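Local coordinates for protein probable mannosyltransferase KTR4 (Saccharomyces cerevisiae, PDB 5A07) that is a probable mannosyltransferase of the GT-A glycosyltransferase class, and holds guanosine-5'-diphosphate and a manganese ion, at residues B[254-266]-B[412-424]. Sequence-based numbering, arbitrary orientation.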
ATOM      1  N   LYS B 254      12.334  -2.760  -8.780  1.00 19.71           N
ATOM      2  CA  LYS B 254      11.112  -2.825  -8.071  1.00 20.24           C
ATOM      3  C   LYS B 254      10.380  -1.515  -8.147  1.00 18.55           C
ATOM      4  O   LYS B 254      10.944  -0.454  -7.895  1.00 18.43           O
ATOM      5  CB  LYS B 254      11.353  -3.202  -6.604  1.00 20.41           C
ATOM      6  CG  LYS B 254      12.245  -4.405  -6.441  1.00 20.54           C
ATOM      7  CD  LYS B 254      11.682  -5.649  -7.071  1.00 22.21           C
ATOM      8  CE  LYS B 254      12.636  -6.821  -6.770  1.00 24.96           C
ATOM      9  NZ  LYS B 254      12.076  -7.951  -7.524  1.00 23.69           N
ATOM     10  N   ILE B 255       9.107  -1.603  -8.461  1.00 18.56           N
ATOM     11  CA  ILE B 255       8.288  -0.402  -8.539  1.00 19.84           C
ATOM     12  C   ILE B 255       7.445  -0.141  -7.303  1.00 18.59           C
ATOM     13  O   ILE B 255       6.801   0.882  -7.206  1.00 17.60           O
ATOM     14  CB  ILE B 255       7.346  -0.454  -9.751  1.00 21.00           C
ATOM     15  CG1 ILE B 255       6.351  -1.579  -9.654  1.00 22.03           C
ATOM     16  CG2 ILE B 255       8.208  -0.479 -11.049  1.00 21.91           C
ATOM     17  CD1 ILE B 255       5.155  -1.501 -10.628  1.00 23.38           C
ATOM     18  N   TYR B 256       7.401  -1.116  -6.383  1.00 16.32           N
ATOM     19  CA  TYR B 256       6.502  -0.973  -5.255  1.00 16.00           C
ATOM     20  C   TYR B 256       7.011  -1.859  -4.123  1.00 16.22           C
ATOM     21  O   TYR B 256       7.463  -2.987  -4.362  1.00 15.59           O
ATOM     22  CB  TYR B 256       5.093  -1.344  -5.638  1.00 16.07           C
ATOM     23  CG  TYR B 256       4.044  -0.926  -4.598  1.00 16.80           C
ATOM     24  CD1 TYR B 256       3.617   0.395  -4.525  1.00 17.94           C
ATOM     25  CD2 TYR B 256       3.512  -1.812  -3.722  1.00 16.83           C
ATOM     26  CE1 TYR B 256       2.690   0.791  -3.585  1.00 16.66           C
ATOM     27  CE2 TYR B 256       2.541  -1.414  -2.796  1.00 17.58           C
ATOM     28  CZ  TYR B 256       2.141  -0.107  -2.760  1.00 17.69           C
ATOM     29  OH  TYR B 256       1.206   0.294  -1.858  1.00 17.98           O
ATOM     30  N   GLY B 257       6.948  -1.324  -2.920  1.00 14.57           N
ATOM     31  CA  GLY B 257       7.284  -2.041  -1.713  1.00 15.46           C
ATOM     32  C   GLY B 257       6.188  -1.959  -0.676  1.00 15.06           C
ATOM     33  O   GLY B 257       5.610  -0.862  -0.438  1.00 15.68           O
ATOM     34  N   PHE B 258       5.898  -3.108  -0.044  1.00 13.00           N
ATOM     35  CA  PHE B 258       4.881  -3.196   0.956  1.00 13.63           C
ATOM     36  C   PHE B 258       5.362  -4.065   2.116  1.00 13.92           C
ATOM     37  O   PHE B 258       6.332  -4.818   1.997  1.00 13.60           O
ATOM     38  CB  PHE B 258       3.565  -3.738   0.366  1.00 13.00           C
ATOM     39  CG  PHE B 258       3.566  -5.234   0.085  1.00 12.68           C
ATOM     40  CD1 PHE B 258       4.086  -5.730  -1.071  1.00 12.95           C
ATOM     41  CD2 PHE B 258       3.052  -6.126   0.996  1.00 13.42           C
ATOM     42  CE1 PHE B 258       4.098  -7.102  -1.326  1.00 13.42           C
ATOM     43  CE2 PHE B 258       3.073  -7.497   0.760  1.00 13.98           C
ATOM     44  CZ  PHE B 258       3.611  -7.965  -0.400  1.00 13.92           C
ATOM     45  N   VAL B 259       4.659  -3.941   3.219  1.00 14.68           N
ATOM     46  CA  VAL B 259       4.861  -4.792   4.397  1.00 15.88           C
ATOM     47  C   VAL B 259       3.686  -5.676   4.830  1.00 16.62           C
ATOM     48  O   VAL B 259       3.917  -6.781   5.436  1.00 16.07           O
ATOM     49  CB  VAL B 259       5.402  -4.043   5.649  1.00 13.75           C
ATOM     50  CG1 VAL B 259       6.792  -3.507   5.440  1.00 15.21           C
ATOM     51  CG2 VAL B 259       4.480  -2.916   6.074  1.00 15.00           C
ATOM     52  N   LEU B 260       2.463  -5.197   4.600  1.00 14.53           N
ATOM     53  CA  LEU B 260       1.285  -5.828   5.082  1.00 14.21           C
ATOM     54  C   LEU B 260       0.267  -5.939   3.913  1.00 15.03           C
ATOM     55  O   LEU B 260       0.213  -5.062   3.061  1.00 13.64           O
ATOM     56  CB  LEU B 260       0.660  -5.037   6.278  1.00 16.14           C
ATOM     57  CG  LEU B 260       1.501  -5.186   7.555  1.00 16.49           C
ATOM     58  CD1 LEU B 260       1.222  -4.107   8.600  1.00 15.77           C
ATOM     59  CD2 LEU B 260       1.313  -6.590   8.140  1.00 16.86           C
ATOM     60  N   ASN B 261      -0.547  -6.984   3.919  1.00 14.14           N
ATOM     61  CA  ASN B 261      -1.379  -7.359   2.750  1.00 16.30           C
ATOM     62  C   ASN B 261      -2.674  -7.902   3.327  1.00 15.96           C
ATOM     63  O   ASN B 261      -2.662  -8.908   4.007  1.00 20.21           O
ATOM     64  CB  ASN B 261      -0.558  -8.436   2.005  1.00 16.59           C
ATOM     65  CG  ASN B 261      -1.084  -8.760   0.639  1.00 17.93           C
ATOM     66  OD1 ASN B 261      -2.281  -9.087   0.451  1.00 18.57           O
ATOM     67  ND2 ASN B 261      -0.177  -8.727  -0.336  1.00 17.61           N
ATOM     68  N   LEU B 262      -3.787  -7.236   3.066  1.00 18.29           N
ATOM     69  CA  LEU B 262      -5.026  -7.437   3.761  1.00 18.50           C
ATOM     70  C   LEU B 262      -6.243  -7.574   2.819  1.00 17.65           C
ATOM     71  O   LEU B 262      -6.248  -7.111   1.696  1.00 18.61           O
ATOM     72  CB  LEU B 262      -5.361  -6.212   4.673  1.00 18.46           C
ATOM     73  CG  LEU B 262      -4.348  -5.723   5.720  1.00 22.56           C
ATOM     74  CD1 LEU B 262      -4.911  -4.515   6.497  1.00 21.51           C
ATOM     75  CD2 LEU B 262      -4.005  -6.849   6.655  1.00 22.80           C
ATOM     76  N   TYR B 263      -7.281  -8.110   3.387  1.00 17.30           N
ATOM     77  CA  TYR B 263      -8.612  -8.064   2.823  1.00 18.14           C
ATOM     78  C   TYR B 263      -9.204  -6.684   3.180  1.00 21.65           C
ATOM     79  O   TYR B 263      -8.909  -6.126   4.231  1.00 21.00           O
ATOM     80  CB  TYR B 263      -9.489  -9.162   3.367  1.00 18.16           C
ATOM     81  CG  TYR B 263      -9.144 -10.509   2.809  1.00 18.29           C
ATOM     82  CD1 TYR B 263      -8.087 -11.260   3.347  1.00 18.50           C
ATOM     83  CD2 TYR B 263      -9.796 -11.009   1.719  1.00 21.05           C
ATOM     84  CE1 TYR B 263      -7.734 -12.511   2.806  1.00 18.90           C
ATOM     85  CE2 TYR B 263      -9.424 -12.260   1.132  1.00 21.80           C
ATOM     86  CZ  TYR B 263      -8.396 -13.007   1.704  1.00 20.17           C
ATOM     87  OH  TYR B 263      -8.000 -14.215   1.128  1.00 20.70           O
ATOM     88  N   ASP B 264     -10.100  -6.217   2.345  1.00 21.22           N
ATOM     89  CA  ASP B 264     -10.802  -5.012   2.618  1.00 26.37           C
ATOM     90  C   ASP B 264     -12.263  -5.293   3.006  1.00 30.30           C
ATOM     91  O   ASP B 264     -12.776  -6.368   2.854  1.00 27.00           O
ATOM     92  CB  ASP B 264     -10.762  -4.103   1.388  1.00 24.30           C
ATOM     93  CG  ASP B 264     -10.681  -2.579   1.761  1.00 28.90           C
ATOM     94  OD1 ASP B 264     -11.110  -2.182   2.834  1.00 26.49           O
ATOM     95  OD2 ASP B 264     -10.210  -1.787   0.972  1.00 27.80           O
ATOM     96  N   SER B 265     -12.913  -4.240   3.487  1.00 30.12           N
ATOM     97  CA  SER B 265     -14.334  -4.247   3.772  1.00 31.49           C
ATOM     98  C   SER B 265     -15.097  -4.150   2.464  1.00 25.47           C
ATOM     99  O   SER B 265     -15.037  -3.112   1.749  1.00 25.93           O
ATOM    100  CB  SER B 265     -14.633  -3.042   4.695  1.00 36.09           C
ATOM    101  OG  SER B 265     -16.021  -2.888   4.742  1.00 40.51           O
ATOM    102  N   PRO B 266     -15.771  -5.261   2.055  1.00 26.50           N
ATOM    103  CA  PRO B 266     -16.340  -5.287   0.701  1.00 26.26           C
ATOM    104  C   PRO B 266     -17.411  -4.175   0.460  1.00 28.90           C
ATOM    105  O   PRO B 266     -17.567  -3.702  -0.628  1.00 23.29           O
ATOM    106  CB  PRO B 266     -17.009  -6.658   0.598  1.00 26.61           C
ATOM    107  CG  PRO B 266     -16.558  -7.428   1.779  1.00 28.94           C
ATOM    108  CD  PRO B 266     -15.970  -6.513   2.796  1.00 27.38           C
ATOM    109  N   LEU B 412      -9.328 -11.164  13.854  1.00 25.48           N
ATOM    110  CA  LEU B 412      -8.891 -10.454  12.647  1.00 23.55           C
ATOM    111  C   LEU B 412      -7.875 -11.283  11.841  1.00 24.59           C
ATOM    112  O   LEU B 412      -7.397 -10.782  10.799  1.00 21.15           O
ATOM    113  CB  LEU B 412      -8.251  -9.093  13.020  1.00 23.43           C
ATOM    114  CG  LEU B 412      -9.133  -8.129  13.822  1.00 24.59           C
ATOM    115  CD1 LEU B 412      -8.316  -6.877  14.119  1.00 25.28           C
ATOM    116  CD2 LEU B 412     -10.443  -7.825  13.072  1.00 26.00           C
ATOM    117  N   ASP B 413      -7.518 -12.500  12.276  1.00 23.30           N
ATOM    118  CA  ASP B 413      -6.546 -13.320  11.483  1.00 25.64           C
ATOM    119  C   ASP B 413      -7.024 -13.548  10.082  1.00 23.55           C
ATOM    120  O   ASP B 413      -6.201 -13.583   9.132  1.00 22.11           O
ATOM    121  CB  ASP B 413      -6.225 -14.670  12.118  1.00 29.66           C
ATOM    122  CG  ASP B 413      -5.305 -14.537  13.337  1.00 36.25           C
ATOM    123  OD1 ASP B 413      -4.464 -13.610  13.351  1.00 34.60           O
ATOM    124  OD2 ASP B 413      -5.398 -15.417  14.216  1.00 33.08           O
ATOM    125  N   ASN B 414      -8.331 -13.650   9.891  1.00 20.30           N
ATOM    126  CA  ASN B 414      -8.833 -13.816   8.524  1.00 22.30           C
ATOM    127  C   ASN B 414      -8.816 -12.579   7.618  1.00 21.35           C
ATOM    128  O   ASN B 414      -9.200 -12.670   6.445  1.00 20.33           O
ATOM    129  CB  ASN B 414     -10.240 -14.443   8.526  1.00 24.78           C
ATOM    130  CG  ASN B 414     -11.306 -13.502   8.989  1.00 28.22           C
ATOM    131  OD1 ASN B 414     -11.075 -12.436   9.566  1.00 25.36           O
ATOM    132  ND2 ASN B 414     -12.522 -13.936   8.792  1.00 31.09           N
ATOM    133  N   GLN B 415      -8.365 -11.437   8.136  1.00 19.10           N
ATOM    134  CA  GLN B 415      -8.098 -10.278   7.324  1.00 19.53           C
ATOM    135  C   GLN B 415      -6.683 -10.266   6.662  1.00 16.67           C
ATOM    136  O   GLN B 415      -6.418  -9.447   5.857  1.00 17.41           O
ATOM    137  CB  GLN B 415      -8.332  -8.997   8.178  1.00 21.28           C
ATOM    138  CG  GLN B 415      -9.743  -8.888   8.765  1.00 19.74           C
ATOM    139  CD  GLN B 415     -10.804  -9.041   7.732  1.00 21.39           C
ATOM    140  OE1 GLN B 415     -10.905  -8.261   6.834  1.00 24.35           O
ATOM    141  NE2 GLN B 415     -11.620 -10.104   7.854  1.00 26.29           N
ATOM    142  N   ASN B 416      -5.835 -11.214   6.997  1.00 18.56           N
ATOM    143  CA  ASN B 416      -4.489 -11.343   6.428  1.00 17.95           C
ATOM    144  C   ASN B 416      -4.584 -12.038   5.051  1.00 19.18           C
ATOM    145  O   ASN B 416      -5.135 -13.137   4.964  1.00 17.97           O
ATOM    146  CB  ASN B 416      -3.634 -12.175   7.355  1.00 19.00           C
ATOM    147  CG  ASN B 416      -2.140 -12.035   7.077  1.00 19.21           C
ATOM    148  OD1 ASN B 416      -1.714 -11.403   6.102  1.00 14.94           O
ATOM    149  ND2 ASN B 416      -1.365 -12.649   7.912  1.00 19.43           N
ATOM    150  N   CYS B 417      -4.082 -11.354   4.022  1.00 18.09           N
ATOM    151  CA  CYS B 417      -3.994 -11.922   2.682  1.00 17.76           C
ATOM    152  C   CYS B 417      -2.590 -12.318   2.307  1.00 18.03           C
ATOM    153  O   CYS B 417      -2.333 -12.735   1.190  1.00 19.25           O
ATOM    154  CB  CYS B 417      -4.619 -10.968   1.674  1.00 19.16           C
ATOM    155  SG  CYS B 417      -4.937 -11.843   0.111  1.00 21.72           S
ATOM    156  N   GLN B 418      -1.638 -12.227   3.239  1.00 16.77           N
ATOM    157  CA  GLN B 418      -0.252 -12.433   2.902  1.00 15.80           C
ATOM    158  C   GLN B 418       0.020 -13.879   2.397  1.00 16.68           C
ATOM    159  O   GLN B 418       0.844 -14.046   1.505  1.00 15.53           O
ATOM    160  CB  GLN B 418       0.677 -12.067   4.051  1.00 15.93           C
ATOM    161  CG  GLN B 418       2.177 -12.193   3.741  1.00 15.88           C
ATOM    162  CD  GLN B 418       2.625 -11.116   2.778  1.00 18.21           C
ATOM    163  OE1 GLN B 418       2.318  -9.929   2.978  1.00 21.43           O
ATOM    164  NE2 GLN B 418       3.310 -11.491   1.761  1.00 19.04           N
ATOM    165  N   ALA B 419      -0.666 -14.900   2.935  1.00 15.56           N
ATOM    166  CA  ALA B 419      -0.485 -16.274   2.468  1.00 16.21           C
ATOM    167  C   ALA B 419      -0.811 -16.408   1.001  1.00 16.48           C
ATOM    168  O   ALA B 419      -0.118 -17.123   0.290  1.00 17.82           O
ATOM    169  CB  ALA B 419      -1.326 -17.262   3.279  1.00 18.03           C
ATOM    170  N   THR B 420      -1.845 -15.710   0.534  1.00 18.21           N
ATOM    171  CA  THR B 420      -2.207 -15.726  -0.881  1.00 17.89           C
ATOM    172  C   THR B 420      -1.105 -15.133  -1.771  1.00 18.16           C
ATOM    173  O   THR B 420      -0.731 -15.713  -2.800  1.00 17.48           O
ATOM    174  CB  THR B 420      -3.561 -15.027  -1.123  1.00 18.87           C
ATOM    175  OG1 THR B 420      -4.561 -15.756  -0.429  1.00 21.67           O
ATOM    176  CG2 THR B 420      -3.903 -14.925  -2.622  1.00 17.59           C
ATOM    177  N   TRP B 421      -0.530 -14.030  -1.333  1.00 16.67           N
ATOM    178  CA  TRP B 421       0.569 -13.413  -2.039  1.00 15.13           C
ATOM    179  C   TRP B 421       1.819 -14.368  -2.058  1.00 14.47           C
ATOM    180  O   TRP B 421       2.458 -14.542  -3.116  1.00 17.48           O
ATOM    181  CB  TRP B 421       0.962 -12.052  -1.331  1.00 13.59           C
ATOM    182  CG  TRP B 421       2.001 -11.327  -2.092  1.00 13.88           C
ATOM    183  CD1 TRP B 421       3.362 -11.380  -1.911  1.00 14.59           C
ATOM    184  CD2 TRP B 421       1.780 -10.521  -3.241  1.00 14.28           C
ATOM    185  NE1 TRP B 421       3.977 -10.669  -2.868  1.00 13.96           N
ATOM    186  CE2 TRP B 421       3.020 -10.133  -3.707  1.00 13.20           C
ATOM    187  CE3 TRP B 421       0.617 -10.141  -3.956  1.00 15.81           C
ATOM    188  CZ2 TRP B 421       3.179  -9.341  -4.819  1.00 16.50           C
ATOM    189  CZ3 TRP B 421       0.760  -9.321  -5.096  1.00 16.48           C
ATOM    190  CH2 TRP B 421       2.035  -8.958  -5.527  1.00 16.82           C
ATOM    191  N   ILE B 422       2.121 -14.960  -0.933  1.00 15.49           N
ATOM    192  CA  ILE B 422       3.253 -15.928  -0.861  1.00 16.72           C
ATOM    193  C   ILE B 422       2.997 -17.102  -1.802  1.00 16.28           C
ATOM    194  O   ILE B 422       3.877 -17.481  -2.594  1.00 14.95           O
ATOM    195  CB  ILE B 422       3.485 -16.470   0.554  1.00 16.17           C
ATOM    196  CG1 ILE B 422       3.998 -15.344   1.456  1.00 16.12           C
ATOM    197  CG2 ILE B 422       4.524 -17.634   0.558  1.00 17.04           C
ATOM    198  CD1 ILE B 422       3.963 -15.663   2.912  1.00 18.51           C
ATOM    199  N   ARG B 423       1.816 -17.646  -1.720  1.00 17.31           N
ATOM    200  CA  ARG B 423       1.479 -18.860  -2.505  1.00 18.30           C
ATOM    201  C   ARG B 423       1.476 -18.619  -4.010  1.00 19.13           C
ATOM    202  O   ARG B 423       1.960 -19.465  -4.777  1.00 19.29           O
ATOM    203  CB  ARG B 423       0.140 -19.379  -2.049  1.00 18.88           C
ATOM    204  CG  ARG B 423      -0.396 -20.614  -2.822  1.00 19.25           C
ATOM    205  CD  ARG B 423      -1.741 -21.048  -2.276  1.00 18.24           C
ATOM    206  NE  ARG B 423      -1.540 -21.435  -0.915  1.00 18.90           N
ATOM    207  CZ  ARG B 423      -2.170 -20.971   0.186  1.00 20.02           C
ATOM    208  NH1 ARG B 423      -3.162 -20.113   0.093  1.00 20.63           N
ATOM    209  NH2 ARG B 423      -1.776 -21.425   1.378  1.00 20.63           N
ATOM    210  N   HIS B 424       0.937 -17.492  -4.445  1.00 18.36           N
ATOM    211  CA  HIS B 424       0.622 -17.263  -5.865  1.00 20.59           C
ATOM    212  C   HIS B 424       1.415 -16.175  -6.556  1.00 21.73           C
ATOM    213  O   HIS B 424       1.477 -16.132  -7.803  1.00 20.63           O
ATOM    214  CB  HIS B 424      -0.846 -16.902  -6.046  1.00 21.16           C
ATOM    215  CG  HIS B 424      -1.760 -18.009  -5.675  1.00 20.68           C
ATOM    216  ND1 HIS B 424      -1.911 -19.135  -6.459  1.00 20.00           N
ATOM    217  CD2 HIS B 424      -2.573 -18.164  -4.620  1.00 21.79           C
ATOM    218  CE1 HIS B 424      -2.767 -19.945  -5.879  1.00 20.44           C
ATOM    219  NE2 HIS B 424      -3.181 -19.386  -4.756  1.00 22.93           N
TER
HETATM  220  O   HOH W   1       2.584  -9.117   5.587  1.00 16.04           O
HETATM  221  O   HOH W   2      -0.217  -8.958   6.034  1.00 15.09           O
HETATM  222  O   HOH W   3     -10.051  -5.883   6.639  1.00 27.47           O
HETATM  223  O   HOH W   4      -5.892 -15.144   1.810  1.00 30.23           O
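Leu262 and Asn416 form a single antiparallel bridge, a non-hydrogen-bonded pair flanked by two bonds: Cys417 N donates to Asn261 O (2.8 Å, 158° at the hydrogen) and Tyr263 N to Gln415 O (2.9 Å). Cys417 is the N-cap of helix 418-425, and Asn416 suits a helix start, since its OD1 accepts from Gln418 N in an Asx turn, the N-H lying above the carbonyl plane. Asn261, with CG anti to its own N (chi1 -168°), reaches over the first helical turn; its ND2 lies 3.7 Å from Trp421 CB, while OD1 accepts from Trp295 NE1. The bridge thus joins the broken strand 256-262 of this GT-A fold's central mixed sheet to the turn leading into helix 418-425, and the Cys417-Cys315 disulfide ties that turn to the start of neighbouring strand 316-317. Cys417 SG, polarisable, sits obliquely 4.4 Å from the Tyr263 ring centroid. Phe258 turns its slightly positive C-H rim to the electron-rich indole face of Trp421, a T-shaped pair (planes at 81°); the nearly coplanar amide of Gln418 brings OE1 to the same rim, 3.4 Å from Phe258 CE2. A water lies within donating distance of Gln418 OE1 and Val259 O, 2.7 Å from each.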